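Local coordinates for M152 protein (Murid herpesvirus 1, PDB 4G59) that probably acts as an MHC class I-like viral immunoevasin that engages a host cell-surface ligand and so blunts immune recognition of infected cells, at residues F25-E30 and F35-N40; F97-K102 and C108-M113; C199-R202 and A208-I211. All blocks are in the same frame, centred on the assembly; numbering follows the deposited sequence.

Contact 1: residues F25-E30 and F35-N40; sequences FISYRE and FRHSIN
The Phe35 ring carries the aliphatic shaft of Arg29 over one face, Ile39 CG2 lies over one face of the Phe25 ring, and the His37 ring meets Ser27 OG at its edge. These groups share one face of an antiparallel β-hairpin in the sheet that forms the platform of this MHC class I-like fold. Arg29 CG stands 4.0 Å from the Phe35 ring centroid, a CH-π contact made by an extended chain whose CG lies opposite the backbone N (chi1 -174°). The guanidinium beyond it is turned nearly perpendicular to the ring, at 80°. Helix 68-89 covers this face: Phe74 stacks on His37, and Glu78 OE1 bonds to His37 NE2, so both imidazole nitrogens are engaged. On the other face, the Arg36 guanidinium receives Tyr28 CD2 over its centre, 4.2 Å above the plane, while Ile26 CG2 approaches its edge. Paired backbone bonds join Ile26 to Ser38 and Tyr28 to Arg36; Ile26 N to Ser38 O is nearly straight, at 2.8 Å. Ser27 OG and His37 ND1 share a short hydrogen bond, 2.6 Å, in the plane of the imidazole.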
loop_
_atom_site.group_PDB
_atom_site.type_symbol
_atom_site.label_atom_id
_atom_site.label_comp_id
_atom_site.label_asym_id
_atom_site.label_seq_id
_atom_site.Cartn_x
_atom_site.Cartn_y
_atom_site.Cartn_z
ATOM N N PHE B 25 14.394 3.607 -7.530
ATOM C CA PHE B 25 14.185 4.772 -6.668
ATOM C C PHE B 25 12.771 5.267 -6.896
ATOM O O PHE B 25 12.424 5.665 -8.027
ATOM C CB PHE B 25 15.174 5.885 -6.998
ATOM C CG PHE B 25 16.614 5.538 -6.712
ATOM C CD1 PHE B 25 17.232 5.992 -5.560
ATOM C CD2 PHE B 25 17.355 4.752 -7.594
ATOM C CE1 PHE B 25 18.549 5.677 -5.285
ATOM C CE2 PHE B 25 18.685 4.433 -7.312
ATOM C CZ PHE B 25 19.275 4.893 -6.153
ATOM N N ILE B 26 11.944 5.245 -5.850
ATOM C CA ILE B 26 10.551 5.662 -6.023
ATOM C C ILE B 26 10.225 6.943 -5.268
ATOM O O ILE B 26 10.586 7.092 -4.090
ATOM C CB ILE B 26 9.548 4.559 -5.652
ATOM C CG1 ILE B 26 9.638 3.409 -6.659
ATOM C CG2 ILE B 26 8.131 5.077 -5.700
ATOM C CD1 ILE B 26 8.988 2.140 -6.179
ATOM N N SER B 27 9.564 7.875 -5.955
ATOM C CA SER B 27 9.146 9.119 -5.330
ATOM C C SER B 27 7.671 9.383 -5.586
ATOM O O SER B 27 7.205 9.466 -6.746
ATOM C CB SER B 27 10.013 10.288 -5.781
ATOM O OG SER B 27 11.242 10.267 -5.097
ATOM N N TYR B 28 6.954 9.505 -4.479
ATOM C CA TYR B 28 5.519 9.694 -4.485
ATOM C C TYR B 28 5.212 11.011 -3.818
ATOM O O TYR B 28 5.433 11.174 -2.595
ATOM C CB TYR B 28 4.865 8.568 -3.676
ATOM C CG TYR B 28 3.380 8.752 -3.406
ATOM C CD1 TYR B 28 2.518 9.205 -4.395
ATOM C CD2 TYR B 28 2.832 8.425 -2.166
ATOM C CE1 TYR B 28 1.169 9.358 -4.155
ATOM C CE2 TYR B 28 1.468 8.571 -1.926
ATOM C CZ TYR B 28 0.650 9.038 -2.924
ATOM O OH TYR B 28 -0.705 9.191 -2.683
ATOM N N ARG B 29 4.695 11.949 -4.604
ATOM C CA ARG B 29 4.228 13.206 -4.046
ATOM C C ARG B 29 2.759 13.090 -3.703
ATOM O O ARG B 29 1.910 12.933 -4.582
ATOM C CB ARG B 29 4.441 14.369 -5.002
ATOM C CG ARG B 29 4.082 15.691 -4.358
ATOM C CD ARG B 29 4.226 16.846 -5.314
ATOM N NE ARG B 29 4.230 18.099 -4.571
ATOM C CZ ARG B 29 3.132 18.777 -4.254
ATOM N NH1 ARG B 29 1.928 18.335 -4.628
ATOM N NH2 ARG B 29 3.243 19.901 -3.563
ATOM N N GLU B 30 2.483 13.188 -2.415
ATOM C CA GLU B 30 1.154 12.995 -1.862
ATOM C C GLU B 30 0.458 14.344 -1.690
ATOM O O GLU B 30 -0.740 14.497 -1.975
ATOM C CB GLU B 30 1.324 12.323 -0.507
ATOM C CG GLU B 30 0.068 11.942 0.182
ATOM C CD GLU B 30 0.354 11.390 1.549
ATOM O OE1 GLU B 30 1.297 11.900 2.196
ATOM O OE2 GLU B 30 -0.354 10.452 1.972
ATOM N N PHE B 35 6.229 13.792 0.686
ATOM C CA PHE B 35 6.752 12.776 -0.212
ATOM C C PHE B 35 7.047 11.474 0.537
ATOM O O PHE B 35 7.461 11.480 1.705
ATOM C CB PHE B 35 8.046 13.263 -0.902
ATOM C CG PHE B 35 7.856 14.460 -1.808
ATOM C CD1 PHE B 35 7.836 14.302 -3.187
ATOM C CD2 PHE B 35 7.709 15.742 -1.280
ATOM C CE1 PHE B 35 7.659 15.408 -4.027
ATOM C CE2 PHE B 35 7.536 16.860 -2.117
ATOM C CZ PHE B 35 7.510 16.694 -3.479
ATOM N N ARG B 36 6.819 10.350 -0.130
ATOM C CA ARG B 36 7.338 9.097 0.374
ATOM C C ARG B 36 8.409 8.679 -0.621
ATOM O O ARG B 36 8.122 8.506 -1.810
ATOM C CB ARG B 36 6.246 8.036 0.487
ATOM C CG ARG B 36 6.703 6.727 1.184
ATOM C CD ARG B 36 5.794 5.551 0.825
ATOM N NE ARG B 36 5.864 5.324 -0.613
ATOM C CZ ARG B 36 4.874 4.833 -1.349
ATOM N NH1 ARG B 36 3.728 4.500 -0.765
ATOM N NH2 ARG B 36 5.033 4.675 -2.672
ATOM N N HIS B 37 9.646 8.563 -0.149
ATOM C CA HIS B 37 10.736 8.063 -0.985
ATOM C C HIS B 37 11.135 6.645 -0.538
ATOM O O HIS B 37 11.057 6.305 0.650
ATOM C CB HIS B 37 11.961 8.993 -0.906
ATOM C CG HIS B 37 11.679 10.424 -1.264
ATOM N ND1 HIS B 37 11.404 10.835 -2.555
ATOM C CD2 HIS B 37 11.682 11.547 -0.504
ATOM C CE1 HIS B 37 11.237 12.147 -2.567
ATOM N NE2 HIS B 37 11.395 12.602 -1.336
ATOM N N SER B 38 11.562 5.820 -1.491
ATOM C CA SER B 38 11.988 4.463 -1.165
ATOM C C SER B 38 12.940 3.920 -2.209
ATOM O O SER B 38 12.822 4.232 -3.402
ATOM C CB SER B 38 10.800 3.520 -1.091
ATOM O OG SER B 38 10.230 3.420 -2.378
ATOM N N ILE B 39 13.890 3.108 -1.757
ATOM C CA ILE B 39 14.754 2.373 -2.684
ATOM C C ILE B 39 14.576 0.869 -2.460
ATOM O O ILE B 39 14.419 0.419 -1.311
ATOM C CB ILE B 39 16.220 2.706 -2.456
ATOM C CG1 ILE B 39 16.446 4.211 -2.540
ATOM C CG2 ILE B 39 17.091 1.958 -3.449
ATOM C CD1 ILE B 39 17.695 4.659 -1.816
ATOM N N ASN B 40 14.601 0.095 -3.547
ATOM C CA ASN B 40 14.627 -1.353 -3.414
ATOM C C ASN B 40 15.449 -1.975 -4.532
ATOM O O ASN B 40 15.776 -1.305 -5.516
ATOM C CB ASN B 40 13.203 -1.936 -3.352
ATOM C CG ASN B 40 12.436 -1.754 -4.655
ATOM O OD1 ASN B 40 12.481 -2.624 -5.546
ATOM N ND2 ASN B 40 11.710 -0.627 -4.776
#

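Contact 2: residues F97-K102 and C108-M113; sequences FEYRCK and CTVLQM
Phe97 and Gln112 run side by side and point the same way, the ring and amide planes only 16° apart, with Gln112 CG set over the ring face 3.9 Å from the Phe97 centroid. Val110 reaches the same ring at its edge through CG1. That methyl also sits over one face of Tyr99, 4.2 Å from the Tyr99 centroid and toward the rim, while the other branch, Val110 CG2, comes within 3.5 Å of Tyr99 CD1. With Val110 CG1 opposite its backbone N (chi1 -173°), both methyls meet the CD1-CE1 side of the Tyr99 ring. Strands 95-103 and 106-114 form a β-hairpin of the MHC-like platform, with this face turned to its helices; Phe80 meets Phe97 edge-to-face, and Tyr99 OH bonds to Gln77 OE1 and Ser152 N. The Cys101-Cys108 disulfide spans a non-hydrogen-bonded pair on the same face, its SG-SG bond at 2.0 Å with a right-handed twist (chi3 83°). Glu98 and Leu111 are a hydrogen-bonded pair, Glu98 N to Leu111 O and Leu111 N to Glu98 O both 2.7 Å. On their side of the sheet, the Glu98 chain extends alongside Leu111, and Met113 crosses it obliquely, bringing its CE to 3.6 Å from Glu98 OE1.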
loop_
_atom_site.group_PDB
_atom_site.type_symbol
_atom_site.label_atom_id
_atom_site.label_comp_id
_atom_site.label_asym_id
_atom_site.label_seq_id
_atom_site.Cartn_x
_atom_site.Cartn_y
_atom_site.Cartn_z
ATOM N N PHE B 97 6.919 8.995 -9.416
ATOM C CA PHE B 97 7.998 8.718 -10.371
ATOM C C PHE B 97 8.852 7.545 -9.919
ATOM O O PHE B 97 9.309 7.492 -8.771
ATOM C CB PHE B 97 8.871 9.958 -10.596
ATOM C CG PHE B 97 8.254 10.943 -11.539
ATOM C CD1 PHE B 97 8.499 10.855 -12.915
ATOM C CD2 PHE B 97 7.391 11.934 -11.075
ATOM C CE1 PHE B 97 7.922 11.743 -13.806
ATOM C CE2 PHE B 97 6.805 12.828 -11.985
ATOM C CZ PHE B 97 7.081 12.726 -13.351
ATOM N N GLU B 98 9.080 6.619 -10.840
ATOM C CA GLU B 98 9.841 5.414 -10.550
ATOM C C GLU B 98 11.075 5.342 -11.449
ATOM O O GLU B 98 10.946 5.275 -12.682
ATOM C CB GLU B 98 8.948 4.222 -10.812
ATOM C CG GLU B 98 9.478 2.914 -10.339
ATOM C CD GLU B 98 8.363 1.916 -10.154
ATOM O OE1 GLU B 98 7.330 2.292 -9.544
ATOM O OE2 GLU B 98 8.524 0.774 -10.635
ATOM N N TYR B 99 12.265 5.372 -10.847
ATOM C CA TYR B 99 13.509 5.216 -11.597
ATOM C C TYR B 99 14.095 3.822 -11.385
ATOM O O TYR B 99 14.591 3.512 -10.303
ATOM C CB TYR B 99 14.533 6.262 -11.157
ATOM C CG TYR B 99 14.093 7.697 -11.353
ATOM C CD1 TYR B 99 14.484 8.425 -12.476
ATOM C CD2 TYR B 99 13.289 8.323 -10.415
ATOM C CE1 TYR B 99 14.081 9.752 -12.644
ATOM C CE2 TYR B 99 12.891 9.620 -10.568
ATOM C CZ TYR B 99 13.286 10.341 -11.678
ATOM O OH TYR B 99 12.870 11.645 -11.798
ATOM N N ARG B 100 14.034 2.970 -12.403
ATOM C CA ARG B 100 14.623 1.648 -12.272
ATOM C C ARG B 100 16.003 1.676 -12.918
ATOM O O ARG B 100 16.110 1.747 -14.149
ATOM C CB ARG B 100 13.737 0.589 -12.910
ATOM C CG ARG B 100 14.167 -0.823 -12.583
ATOM C CD ARG B 100 13.052 -1.828 -12.850
ATOM N NE ARG B 100 13.572 -3.174 -13.082
ATOM C CZ ARG B 100 14.068 -3.570 -14.249
ATOM N NH1 ARG B 100 14.112 -2.721 -15.270
ATOM N NH2 ARG B 100 14.523 -4.804 -14.398
ATOM N N CYS B 101 17.058 1.645 -12.098
ATOM C CA CYS B 101 18.418 1.871 -12.617
ATOM C C CYS B 101 19.355 0.680 -12.469
ATOM O O CYS B 101 19.461 0.104 -11.386
ATOM C CB CYS B 101 19.076 3.078 -11.940
ATOM S SG CYS B 101 18.231 4.655 -12.134
ATOM N N LYS B 102 20.028 0.329 -13.567
ATOM C CA LYS B 102 21.209 -0.537 -13.543
ATOM C C LYS B 102 22.426 0.377 -13.479
ATOM O O LYS B 102 22.503 1.353 -14.232
ATOM C CB LYS B 102 21.276 -1.345 -14.828
ATOM C CG LYS B 102 21.291 -2.842 -14.661
ATOM C CD LYS B 102 20.887 -3.486 -15.973
ATOM C CE LYS B 102 20.981 -4.997 -15.934
ATOM N NZ LYS B 102 22.397 -5.480 -15.874
ATOM N N CYS B 108 18.869 3.773 -16.935
ATOM C CA CYS B 108 17.623 3.991 -16.205
ATOM C C CYS B 108 16.398 3.764 -17.047
ATOM O O CYS B 108 16.409 3.972 -18.256
ATOM C CB CYS B 108 17.565 5.387 -15.595
ATOM S SG CYS B 108 18.335 5.466 -13.998
ATOM N N THR B 109 15.340 3.312 -16.392
ATOM C CA THR B 109 13.998 3.393 -16.952
ATOM C C THR B 109 13.167 4.243 -15.994
ATOM O O THR B 109 13.174 4.014 -14.780
ATOM C CB THR B 109 13.358 2.011 -17.126
ATOM O OG1 THR B 109 14.049 1.302 -18.157
ATOM C CG2 THR B 109 11.909 2.150 -17.534
ATOM N N VAL B 110 12.460 5.233 -16.532
ATOM C CA VAL B 110 11.640 6.103 -15.693
ATOM C C VAL B 110 10.159 5.859 -15.957
ATOM O O VAL B 110 9.693 5.950 -17.099
ATOM C CB VAL B 110 11.994 7.587 -15.906
ATOM C CG1 VAL B 110 11.259 8.486 -14.909
ATOM C CG2 VAL B 110 13.495 7.782 -15.785
ATOM N N LEU B 111 9.417 5.542 -14.898
ATOM C CA LEU B 111 7.969 5.405 -15.009
ATOM C C LEU B 111 7.264 6.526 -14.253
ATOM O O LEU B 111 7.733 6.959 -13.199
ATOM C CB LEU B 111 7.514 4.059 -14.456
ATOM C CG LEU B 111 8.014 2.811 -15.159
ATOM C CD1 LEU B 111 7.635 1.579 -14.346
ATOM C CD2 LEU B 111 7.399 2.741 -16.520
ATOM N N GLN B 112 6.130 6.968 -14.787
ATOM C CA GLN B 112 5.311 8.008 -14.164
ATOM C C GLN B 112 3.921 7.421 -13.987
ATOM O O GLN B 112 3.345 6.907 -14.955
ATOM C CB GLN B 112 5.234 9.248 -15.071
ATOM C CG GLN B 112 4.560 10.487 -14.455
ATOM C CD GLN B 112 4.335 11.616 -15.478
ATOM O OE1 GLN B 112 4.831 11.560 -16.610
ATOM N NE2 GLN B 112 3.577 12.630 -15.082
ATOM N N MET B 113 3.389 7.477 -12.764
ATOM C CA MET B 113 2.036 6.988 -12.521
ATOM C C MET B 113 1.137 8.012 -11.839
ATOM O O MET B 113 1.574 8.746 -10.940
ATOM C CB MET B 113 2.042 5.686 -11.714
ATOM C CG MET B 113 2.736 4.532 -12.387
ATOM S SD MET B 113 4.474 4.423 -11.911
ATOM C CE MET B 113 4.678 2.630 -11.969
#

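Contact 3: residues C199-R202 and A208-I211; sequences CTMR and AYNI. With NAG (2-acetamido-2-deoxy-beta-D-glucopyranose), chain F.
Met201 reaches Tyr209 because its chain leaves the strand fully extended, with CG opposite the backbone N (chi1 -174°), and then bends at the last torsion (chi3 80°) to set the terminal methyl on the ring. Tyr209 answers with a first torsion that sets CG beside its own backbone N, and the ring is turned with a face to the methyl. The two side chains cross at about a right angle, and Met201 CE stands 3.5 Å from the Tyr209 ring centroid, only 7° off the normal. CE is thus nearly equidistant from the six ring carbons, with Tyr209 CD1 at 3.6 Å. The sulfur stays farther back: Met201 SD is 5.2 Å from the Tyr209 centroid, so this Met-aromatic contact is made chiefly through the methyl. A second, looser meeting runs beside it, where Ile211, also extended, brings CD1 to 4.2 Å from Cys199 SG. No hydrogen bond joins the two segments; the nearest CA atoms, those of Cys199 and Ile211, are 9.0 Å apart. Ile252 touches both Met201 and Ile211, Val233 packs on both Tyr209 and Ile211, and the polar end of Tyr209 is held by Val205 O. Between the two inward residues of 208-211, Asn210 sends its side chain the other way. Its ND2 is covalently bound to C1 of an N-acetylglucosamine at 1.4 Å, and the sugar's C8 lies 4.0 Å from Ala208 O. Strands 196-203 and 210-213 belong to different sheets, and buried side chains meeting between backbones too far apart to pair are characteristic of two facing sheets in a β-sandwich, consistent with the immunoglobulin-like domain that accompanies an MHC class I-type platform.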
loop_
_atom_site.group_PDB
_atom_site.type_symbol
_atom_site.label_atom_id
_atom_site.label_comp_id
_atom_site.label_asym_id
_atom_site.label_seq_id
_atom_site.Cartn_x
_atom_site.Cartn_y
_atom_site.Cartn_z
ATOM N N CYS B 199 -2.203 -15.762 8.295
ATOM C CA CYS B 199 -0.846 -16.310 8.455
ATOM C C CYS B 199 0.145 -15.159 8.483
ATOM O O CYS B 199 0.089 -14.268 7.621
ATOM C CB CYS B 199 -0.505 -17.252 7.298
ATOM S SG CYS B 199 1.157 -18.009 7.385
ATOM N N THR B 200 1.064 -15.181 9.448
ATOM C CA THR B 200 2.033 -14.079 9.586
ATOM C C THR B 200 3.489 -14.545 9.651
ATOM O O THR B 200 3.805 -15.497 10.382
ATOM C CB THR B 200 1.733 -13.250 10.838
ATOM O OG1 THR B 200 0.366 -12.833 10.811
ATOM C CG2 THR B 200 2.611 -12.004 10.892
ATOM N N MET B 201 4.356 -13.890 8.879
ATOM C CA MET B 201 5.800 -14.046 9.024
ATOM C C MET B 201 6.464 -12.710 9.402
ATOM O O MET B 201 6.387 -11.726 8.645
ATOM C CB MET B 201 6.447 -14.573 7.755
ATOM C CG MET B 201 7.922 -14.856 7.987
ATOM S SD MET B 201 8.720 -15.623 6.571
ATOM C CE MET B 201 8.999 -14.194 5.527
ATOM N N ARG B 202 7.091 -12.669 10.577
ATOM C CA ARG B 202 7.887 -11.510 10.990
ATOM C C ARG B 202 9.344 -11.819 10.704
ATOM O O ARG B 202 9.822 -12.926 10.977
ATOM C CB ARG B 202 7.707 -11.215 12.476
ATOM C CG ARG B 202 6.327 -10.650 12.822
ATOM C CD ARG B 202 6.094 -10.623 14.337
ATOM N NE ARG B 202 4.824 -9.979 14.652
ATOM C CZ ARG B 202 3.642 -10.599 14.644
ATOM N NH1 ARG B 202 3.561 -11.891 14.353
ATOM N NH2 ARG B 202 2.534 -9.929 14.934
ATOM N N ALA B 208 11.615 -9.832 -1.336
ATOM C CA ALA B 208 10.279 -9.816 -1.937
ATOM C C ALA B 208 9.596 -11.164 -1.774
ATOM O O ALA B 208 9.473 -11.924 -2.720
ATOM C CB ALA B 208 10.326 -9.413 -3.394
ATOM N N TYR B 209 9.145 -11.454 -0.564
ATOM C CA TYR B 209 8.512 -12.726 -0.289
ATOM C C TYR B 209 7.164 -12.827 -0.974
ATOM O O TYR B 209 6.479 -11.829 -1.211
ATOM C CB TYR B 209 8.307 -12.908 1.214
ATOM C CG TYR B 209 9.562 -12.787 2.051
ATOM C CD1 TYR B 209 10.433 -13.857 2.207
ATOM C CD2 TYR B 209 9.850 -11.607 2.722
ATOM C CE1 TYR B 209 11.579 -13.740 3.004
ATOM C CE2 TYR B 209 10.979 -11.479 3.509
ATOM C CZ TYR B 209 11.839 -12.535 3.640
ATOM O OH TYR B 209 12.955 -12.372 4.431
ATOM N N ASN B 210 6.792 -14.056 -1.305
ATOM C CA ASN B 210 5.487 -14.324 -1.871
ATOM C C ASN B 210 4.747 -15.302 -0.974
ATOM O O ASN B 210 5.245 -16.388 -0.679
ATOM C CB ASN B 210 5.619 -14.894 -3.283
ATOM C CG ASN B 210 4.276 -15.180 -3.924
ATOM O OD1 ASN B 210 3.227 -14.953 -3.321
ATOM N ND2 ASN B 210 4.301 -15.683 -5.153
ATOM N N ILE B 211 3.550 -14.918 -0.551
ATOM C CA ILE B 211 2.719 -15.790 0.260
ATOM C C ILE B 211 1.458 -16.148 -0.544
ATOM O O ILE B 211 0.814 -15.270 -1.128
ATOM C CB ILE B 211 2.377 -15.127 1.602
ATOM C CG1 ILE B 211 1.505 -16.025 2.457
ATOM C CG2 ILE B 211 1.673 -13.819 1.408
ATOM C CD1 ILE B 211 1.589 -15.647 3.949
HETATM C C1 NAG F . 3.832 -15.211 -6.376
HETATM C C2 NAG F . 5.048 -15.306 -7.290
HETATM C C3 NAG F . 4.657 -14.845 -8.685
HETATM C C4 NAG F . 3.504 -15.715 -9.150
HETATM C C5 NAG F . 2.360 -15.556 -8.158
HETATM C C6 NAG F . 1.136 -16.349 -8.598
HETATM C C7 NAG F . 7.272 -15.034 -6.361
HETATM C C8 NAG F . 8.317 -14.086 -5.850
HETATM N N2 NAG F . 6.130 -14.491 -6.775
HETATM O O3 NAG F . 5.750 -14.989 -9.561
HETATM O O4 NAG F . 3.085 -15.309 -10.432
HETATM O O5 NAG F . 2.798 -16.020 -6.900
HETATM O O6 NAG F . 0.114 -16.208 -7.637
HETATM O O7 NAG F . 7.485 -16.245 -6.385
#

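In the fold
Along the chain the three contacts follow in series. Contacts 1 and 2 are neighbouring hairpins of the same eight-stranded antiparallel sheet, their centres 11 Å apart, and they join where strands 22-31 and 95-103 lie side by side, with Phe25 N probably bonded to Tyr99 O. Helix 68-89 lies across both. Contact 3 belongs to a separate β-sandwich, its centre 23 Å from that of contact 1 and 26 Å from that of contact 2, without touching either. Contacts 1 and 2 are pairings within one sheet, whereas contact 3 joins two sheets across the sandwich interior. The chain of another protein in the assembly reaches contact 1 at Tyr28 and Glu30 and touches no segment of contacts 2 and 3.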